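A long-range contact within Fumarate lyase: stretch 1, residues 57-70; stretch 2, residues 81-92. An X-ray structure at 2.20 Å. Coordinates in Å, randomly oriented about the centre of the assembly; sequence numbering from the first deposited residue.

Stretch 1, residues 57-70: AAARTFAPEMERLR
Stretch 2 81-92: LPLVEQLSAHAG

Stretch 2 is the later part of a helix that begins before Leu81, and stretch 1 packs against it as a helix, an extended link and a second helix: the helix that includes Ala57 to Arg60, the link, then helix 66-70, which starts after Glu65 at the N-cap. The stretch 2 helix runs at 110° to the first of these (axes 9.3 Å apart) and 142° to the second (9.9 Å), so the register runs backwards, with CA atoms of Leu69 and Pro82 6.3 Å apart, Pro64 and Gln86 7.0 Å, and Ala58 and Ala91 5.0 Å.

Leu81 points away. Pro82 points toward stretch 1, its ring compact; Pro82 CB lies 3.7 Å from Leu69 CD2. Leu83 (chi1 t, chi2 p) starts sideways but ends nearer, its branched apolar side chain long enough to reach an aromatic ring; Leu83 CD1 lies 3.7 Å from Phe62 CE2, at the ring edge. Val84 points away.

Gln86 (m, t, chi3 24°) is covered by the other stretch more than any other residue of the contact. Its amide suits a peptide group because it both accepts and donates: Glu65 N gives a hydrogen bond to Gln86 OE1 (2.8 Å, 170°), and Gln86 NE2 gives one to Glu65 O (3.2 Å, 171°). Glu65 has phi/psi -95/92. The guanidinium of Arg68 lays a face over Gln86 CG, Arg68 NH2 3.4 Å away, while Arg68 NH1 makes a salt bridge with Glu65 OE1 (2.8 Å).

Leu87 (t, p), likewise apolar and branched, sets CD1 over a face of the Phe62 ring, 4.0 Å from its centroid. Phe62 itself is t, with chi2 60° and extended phi/psi of -77/132. Ser88 points away.

His90 (t, chi2 92°) combines a flat face with a polar edge. Phe62 CA sits over its face, 4.2 Å from the centroid, and the Phe62 edge approaches that ring, planes at 60°. His90 NE2 and Thr61 OG1 (chi1 p) share a hydrogen bond of 3.0 Å. Finally, Ala91 CB meets Ala58 CB at 3.4 Å, small methyls permitting close backbones, before Gly92 leaves helical geometry with positive phi, which favours glycine.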

ATOM      1  N   ALA A  57      35.054 -30.464 -10.544  1.00 43.82           N
ATOM      2  CA  ALA A  57      35.247 -31.567  -9.582  1.00 44.12           C
ATOM      3  C   ALA A  57      35.220 -31.146  -8.119  1.00 44.39           C
ATOM      4  O   ALA A  57      34.633 -31.844  -7.283  1.00 44.81           O
ATOM      5  CB  ALA A  57      36.536 -32.370  -9.887  1.00 44.36           C
ATOM      6  N   ALA A  58      35.842 -30.023  -7.778  1.00 44.14           N
ATOM      7  CA  ALA A  58      35.809 -29.609  -6.366  1.00 44.65           C
ATOM      8  C   ALA A  58      34.356 -29.354  -5.921  1.00 44.55           C
ATOM      9  O   ALA A  58      33.967 -29.714  -4.806  1.00 44.16           O
ATOM     10  CB  ALA A  58      36.678 -28.365  -6.129  1.00 44.04           C
ATOM     11  N   ALA A  59      33.564 -28.722  -6.798  1.00 44.38           N
ATOM     12  CA  ALA A  59      32.151 -28.444  -6.490  1.00 44.44           C
ATOM     13  C   ALA A  59      31.302 -29.710  -6.294  1.00 44.48           C
ATOM     14  O   ALA A  59      30.402 -29.697  -5.472  1.00 43.81           O
ATOM     15  CB  ALA A  59      31.530 -27.529  -7.546  1.00 43.60           C
ATOM     16  N   ARG A  60      31.590 -30.795  -7.029  1.00 45.27           N
ATOM     17  CA  ARG A  60      30.840 -32.074  -6.834  1.00 46.56           C
ATOM     18  C   ARG A  60      30.953 -32.559  -5.388  1.00 47.09           C
ATOM     19  O   ARG A  60      29.977 -33.055  -4.818  1.00 47.21           O
ATOM     20  CB  ARG A  60      31.290 -33.187  -7.786  1.00 46.15           C
ATOM     21  CG  ARG A  60      31.082 -32.879  -9.256  1.00 47.72           C
ATOM     22  CD  ARG A  60      31.478 -34.035 -10.134  1.00 49.04           C
ATOM     23  NE  ARG A  60      30.496 -35.110 -10.102  1.00 50.73           N
ATOM     24  CZ  ARG A  60      30.731 -36.360 -10.498  1.00 51.73           C
ATOM     25  NH1 ARG A  60      31.938 -36.727 -10.924  1.00 50.00           N
ATOM     26  NH2 ARG A  60      29.754 -37.256 -10.449  1.00 52.52           N
ATOM     27  N   THR A  61      32.129 -32.354  -4.783  1.00 47.46           N
ATOM     28  CA  THR A  61      32.388 -32.814  -3.411  1.00 48.10           C
ATOM     29  C   THR A  61      32.222 -31.725  -2.348  1.00 48.71           C
ATOM     30  O   THR A  61      32.327 -32.008  -1.156  1.00 48.29           O
ATOM     31  CB  THR A  61      33.797 -33.505  -3.289  1.00 48.56           C
ATOM     32  OG1 THR A  61      34.829 -32.626  -3.768  1.00 46.42           O
ATOM     33  CG2 THR A  61      33.845 -34.811  -4.130  1.00 48.38           C
ATOM     34  N   PHE A  62      31.963 -30.483  -2.784  1.00 49.38           N
ATOM     35  CA  PHE A  62      31.995 -29.309  -1.881  1.00 49.53           C
ATOM     36  C   PHE A  62      30.762 -29.228  -1.015  1.00 50.00           C
ATOM     37  O   PHE A  62      29.639 -29.337  -1.512  1.00 50.51           O
ATOM     38  CB  PHE A  62      32.197 -27.981  -2.655  1.00 49.37           C
ATOM     39  CG  PHE A  62      32.106 -26.729  -1.794  1.00 49.19           C
ATOM     40  CD1 PHE A  62      32.972 -26.519  -0.728  1.00 48.10           C
ATOM     41  CD2 PHE A  62      31.150 -25.749  -2.065  1.00 49.32           C
ATOM     42  CE1 PHE A  62      32.872 -25.379   0.049  1.00 48.29           C
ATOM     43  CE2 PHE A  62      31.057 -24.596  -1.287  1.00 48.21           C
ATOM     44  CZ  PHE A  62      31.914 -24.414  -0.243  1.00 48.63           C
ATOM     45  N   ALA A  63      30.977 -29.014   0.279  1.00 50.10           N
ATOM     46  CA  ALA A  63      29.893 -28.820   1.213  1.00 50.77           C
ATOM     47  C   ALA A  63      30.187 -27.572   2.032  1.00 51.52           C
ATOM     48  O   ALA A  63      31.079 -27.593   2.882  1.00 51.28           O
ATOM     49  CB  ALA A  63      29.753 -30.042   2.136  1.00 50.92           C
ATOM     50  N   PRO A  64      29.406 -26.486   1.818  1.00 52.06           N
ATOM     51  CA  PRO A  64      29.684 -25.215   2.491  1.00 51.96           C
ATOM     52  C   PRO A  64      29.625 -25.351   4.003  1.00 51.90           C
ATOM     53  O   PRO A  64      28.907 -26.202   4.524  1.00 51.47           O
ATOM     54  CB  PRO A  64      28.555 -24.307   2.020  1.00 52.09           C
ATOM     55  CG  PRO A  64      27.462 -25.258   1.590  1.00 52.26           C
ATOM     56  CD  PRO A  64      28.195 -26.411   0.987  1.00 52.16           C
ATOM     57  N   GLU A  65      30.393 -24.505   4.680  1.00 51.79           N
ATOM     58  CA  GLU A  65      30.354 -24.391   6.113  1.00 52.13           C
ATOM     59  C   GLU A  65      29.405 -23.242   6.458  1.00 51.82           C
ATOM     60  O   GLU A  65      29.817 -22.078   6.519  1.00 51.74           O
ATOM     61  CB  GLU A  65      31.772 -24.100   6.593  1.00 52.48           C
ATOM     62  CG  GLU A  65      32.164 -24.850   7.821  1.00 54.63           C
ATOM     63  CD  GLU A  65      33.660 -25.079   7.882  1.00 58.58           C
ATOM     64  OE1 GLU A  65      34.234 -25.580   6.879  1.00 58.21           O
ATOM     65  OE2 GLU A  65      34.261 -24.731   8.931  1.00 60.92           O
ATOM     66  N   MET A  66      28.126 -23.573   6.662  1.00 52.23           N
ATOM     67  CA  MET A  66      27.031 -22.568   6.740  1.00 52.34           C
ATOM     68  C   MET A  66      27.105 -21.540   7.878  1.00 52.52           C
ATOM     69  O   MET A  66      26.787 -20.367   7.669  1.00 52.61           O
ATOM     70  CB  MET A  66      25.640 -23.224   6.701  1.00 51.69           C
ATOM     71  CG  MET A  66      25.302 -23.924   5.363  1.00 51.81           C
ATOM     72  SD  MET A  66      25.181 -22.895   3.860  1.00 51.07           S
ATOM     73  CE  MET A  66      23.950 -21.688   4.423  1.00 47.61           C
ATOM     74  N   GLU A  67      27.515 -21.969   9.065  1.00 52.59           N
ATOM     75  CA  GLU A  67      27.685 -21.040  10.190  1.00 53.03           C
ATOM     76  C   GLU A  67      28.816 -20.027   9.952  1.00 52.89           C
ATOM     77  O   GLU A  67      28.656 -18.842  10.237  1.00 53.73           O
ATOM     78  CB  GLU A  67      27.880 -21.822  11.525  1.00 53.28           C
ATOM     79  N   ARG A  68      29.939 -20.497   9.396  1.00 52.99           N
ATOM     80  CA  ARG A  68      31.075 -19.647   8.979  1.00 52.91           C
ATOM     81  C   ARG A  68      30.602 -18.626   7.932  1.00 52.81           C
ATOM     82  O   ARG A  68      30.912 -17.436   8.030  1.00 52.04           O
ATOM     83  CB  ARG A  68      32.197 -20.518   8.408  1.00 52.64           C
ATOM     84  CG  ARG A  68      33.628 -20.129   8.801  1.00 54.35           C
ATOM     85  CD  ARG A  68      34.631 -21.247   8.414  1.00 53.76           C
ATOM     86  NE  ARG A  68      35.387 -20.940   7.196  1.00 58.43           N
ATOM     87  CZ  ARG A  68      35.748 -21.842   6.277  1.00 62.20           C
ATOM     88  NH1 ARG A  68      35.402 -23.126   6.406  1.00 64.28           N
ATOM     89  NH2 ARG A  68      36.442 -21.470   5.204  1.00 63.85           N
ATOM     90  N   LEU A  69      29.821 -19.105   6.951  1.00 53.04           N
ATOM     91  CA  LEU A  69      29.211 -18.252   5.926  1.00 52.44           C
ATOM     92  C   LEU A  69      28.346 -17.151   6.522  1.00 52.08           C
ATOM     93  O   LEU A  69      28.491 -15.974   6.162  1.00 51.51           O
ATOM     94  CB  LEU A  69      28.391 -19.077   4.929  1.00 52.62           C
ATOM     95  CG  LEU A  69      29.058 -19.479   3.609  1.00 52.30           C
ATOM     96  CD1 LEU A  69      28.066 -20.101   2.628  1.00 50.47           C
ATOM     97  CD2 LEU A  69      29.735 -18.268   2.974  1.00 52.43           C
ATOM     98  N   ARG A  70      27.451 -17.527   7.435  1.00 52.50           N
ATOM     99  CA  ARG A  70      26.559 -16.553   8.078  1.00 52.55           C
ATOM    100  C   ARG A  70      27.335 -15.466   8.812  1.00 52.20           C
ATOM    101  O   ARG A  70      27.032 -14.284   8.683  1.00 51.57           O
ATOM    102  CB  ARG A  70      25.578 -17.244   9.028  1.00 53.18           C
ATOM    103  CG  ARG A  70      24.520 -18.047   8.301  1.00 54.50           C
ATOM    104  CD  ARG A  70      23.388 -18.513   9.199  1.00 56.30           C
ATOM    105  NE  ARG A  70      22.219 -18.882   8.397  1.00 58.49           N
ATOM    106  CZ  ARG A  70      21.380 -18.008   7.844  1.00 59.66           C
ATOM    107  NH1 ARG A  70      21.566 -16.696   7.985  1.00 61.02           N
ATOM    108  NH2 ARG A  70      20.353 -18.443   7.137  1.00 61.58           N
ATOM    109  N   LEU A  81      31.456 -13.504  -1.628  1.00 36.47           N
ATOM    110  CA  LEU A  81      32.910 -13.590  -1.572  1.00 37.99           C
ATOM    111  C   LEU A  81      33.400 -14.568  -0.508  1.00 37.42           C
ATOM    112  O   LEU A  81      34.338 -15.282  -0.781  1.00 38.01           O
ATOM    113  CB  LEU A  81      33.588 -12.194  -1.517  1.00 38.42           C
ATOM    114  CG  LEU A  81      33.379 -11.369  -2.812  1.00 40.23           C
ATOM    115  CD1 LEU A  81      33.920  -9.939  -2.690  1.00 40.56           C
ATOM    116  CD2 LEU A  81      33.983 -12.021  -4.046  1.00 40.17           C
ATOM    117  N   PRO A  82      32.754 -14.625   0.685  1.00 37.29           N
ATOM    118  CA  PRO A  82      33.052 -15.709   1.615  1.00 37.46           C
ATOM    119  C   PRO A  82      32.772 -17.093   1.021  1.00 37.97           C
ATOM    120  O   PRO A  82      33.605 -18.008   1.166  1.00 38.64           O
ATOM    121  CB  PRO A  82      32.102 -15.429   2.794  1.00 37.60           C
ATOM    122  CG  PRO A  82      31.789 -14.019   2.721  1.00 36.67           C
ATOM    123  CD  PRO A  82      31.768 -13.687   1.271  1.00 37.27           C
ATOM    124  N   LEU A  83      31.639 -17.264   0.341  1.00 37.27           N
ATOM    125  CA  LEU A  83      31.411 -18.544  -0.321  1.00 37.62           C
ATOM    126  C   LEU A  83      32.523 -18.875  -1.360  1.00 38.00           C
ATOM    127  O   LEU A  83      32.979 -20.035  -1.457  1.00 38.34           O
ATOM    128  CB  LEU A  83      30.005 -18.630  -0.939  1.00 37.20           C
ATOM    129  CG  LEU A  83      29.880 -19.768  -1.968  1.00 37.55           C
ATOM    130  CD1 LEU A  83      29.874 -21.141  -1.294  1.00 35.37           C
ATOM    131  CD2 LEU A  83      28.645 -19.554  -2.848  1.00 39.48           C
ATOM    132  N   VAL A  84      32.972 -17.868  -2.119  1.00 37.92           N
ATOM    133  CA  VAL A  84      34.057 -18.091  -3.106  1.00 38.17           C
ATOM    134  C   VAL A  84      35.368 -18.499  -2.392  1.00 38.85           C
ATOM    135  O   VAL A  84      36.093 -19.361  -2.871  1.00 37.46           O
ATOM    136  CB  VAL A  84      34.250 -16.860  -4.073  1.00 37.78           C
ATOM    137  CG1 VAL A  84      35.532 -16.969  -4.884  1.00 36.52           C
ATOM    138  CG2 VAL A  84      33.065 -16.747  -5.000  1.00 37.29           C
ATOM    139  N   GLU A  85      35.632 -17.890  -1.232  1.00 40.57           N
ATOM    140  CA  GLU A  85      36.799 -18.220  -0.436  1.00 43.03           C
ATOM    141  C   GLU A  85      36.729 -19.694   0.008  1.00 42.17           C
ATOM    142  O   GLU A  85      37.700 -20.426  -0.141  1.00 42.97           O
ATOM    143  CB  GLU A  85      36.920 -17.275   0.764  1.00 42.89           C
ATOM    144  CG  GLU A  85      37.312 -15.805   0.412  1.00 46.86           C
ATOM    145  CD  GLU A  85      36.972 -14.797   1.552  1.00 48.38           C
ATOM    146  OE1 GLU A  85      36.658 -13.590   1.260  1.00 53.16           O
ATOM    147  OE2 GLU A  85      37.004 -15.222   2.750  1.00 55.67           O
ATOM    148  N   GLN A  86      35.582 -20.137   0.526  1.00 41.05           N
ATOM    149  CA  GLN A  86      35.454 -21.532   0.957  1.00 40.31           C
ATOM    150  C   GLN A  86      35.632 -22.454  -0.255  1.00 40.38           C
ATOM    151  O   GLN A  86      36.366 -23.429  -0.211  1.00 40.28           O
ATOM    152  CB  GLN A  86      34.116 -21.788   1.663  1.00 40.03           C
ATOM    153  CG  GLN A  86      33.918 -21.084   3.033  1.00 38.89           C
ATOM    154  CD  GLN A  86      32.702 -21.621   3.778  1.00 39.49           C
ATOM    155  OE1 GLN A  86      32.286 -22.756   3.533  1.00 40.14           O
ATOM    156  NE2 GLN A  86      32.137 -20.826   4.702  1.00 35.60           N
ATOM    157  N   LEU A  87      34.999 -22.123  -1.369  1.00 40.70           N
ATOM    158  CA  LEU A  87      35.160 -22.957  -2.565  1.00 40.83           C
ATOM    159  C   LEU A  87      36.587 -22.939  -3.136  1.00 41.44           C
ATOM    160  O   LEU A  87      37.069 -23.942  -3.698  1.00 41.88           O
ATOM    161  CB  LEU A  87      34.145 -22.562  -3.634  1.00 40.43           C
ATOM    162  CG  LEU A  87      34.008 -23.494  -4.833  1.00 41.61           C
ATOM    163  CD1 LEU A  87      33.954 -24.989  -4.430  1.00 43.83           C
ATOM    164  CD2 LEU A  87      32.790 -23.124  -5.659  1.00 44.53           C
ATOM    165  N   SER A  88      37.263 -21.797  -3.028  1.00 41.66           N
ATOM    166  CA  SER A  88      38.628 -21.713  -3.518  1.00 42.49           C
ATOM    167  C   SER A  88      39.549 -22.660  -2.701  1.00 42.74           C
ATOM    168  O   SER A  88      40.301 -23.459  -3.277  1.00 42.39           O
ATOM    169  CB  SER A  88      39.132 -20.269  -3.488  1.00 42.39           C
ATOM    170  OG  SER A  88      40.528 -20.216  -3.745  1.00 45.07           O
ATOM    171  N   ALA A  89      39.458 -22.555  -1.378  1.00 43.22           N
ATOM    172  CA  ALA A  89      40.211 -23.385  -0.444  1.00 44.50           C
ATOM    173  C   ALA A  89      40.039 -24.868  -0.764  1.00 45.19           C
ATOM    174  O   ALA A  89      41.011 -25.621  -0.803  1.00 45.45           O
ATOM    175  CB  ALA A  89      39.755 -23.105   0.979  1.00 44.05           C
ATOM    176  N   HIS A  90      38.805 -25.269  -1.031  1.00 45.50           N
ATOM    177  CA  HIS A  90      38.498 -26.651  -1.320  1.00 45.72           C
ATOM    178  C   HIS A  90      39.070 -27.126  -2.653  1.00 46.16           C
ATOM    179  O   HIS A  90      39.422 -28.294  -2.775  1.00 45.47           O
ATOM    180  CB  HIS A  90      36.983 -26.827  -1.313  1.00 46.54           C
ATOM    181  CG  HIS A  90      36.529 -28.225  -1.572  1.00 47.30           C
ATOM    182  ND1 HIS A  90      36.291 -29.125  -0.558  1.00 48.02           N
ATOM    183  CD2 HIS A  90      36.233 -28.867  -2.726  1.00 48.30           C
ATOM    184  CE1 HIS A  90      35.883 -30.269  -1.074  1.00 51.02           C
ATOM    185  NE2 HIS A  90      35.843 -30.141  -2.390  1.00 50.90           N
ATOM    186  N   ALA A  91      39.151 -26.236  -3.647  1.00 46.15           N
ATOM    187  CA  ALA A  91      39.564 -26.629  -5.011  1.00 46.60           C
ATOM    188  C   ALA A  91      41.084 -26.630  -5.245  1.00 47.18           C
ATOM    189  O   ALA A  91      41.547 -27.045  -6.318  1.00 47.77           O
ATOM    190  CB  ALA A  91      38.878 -25.749  -6.066  1.00 45.91           C
ATOM    191  N   GLY A  92      41.846 -26.121  -4.275  1.00 47.04           N
ATOM    192  CA  GLY A  92      43.282 -25.955  -4.448  1.00 47.60           C
ATOM    193  C   GLY A  92      43.651 -24.916  -5.482  1.00 47.81           C
ATOM    194  O   GLY A  92      43.080 -23.833  -5.502  1.00 47.98           O
TER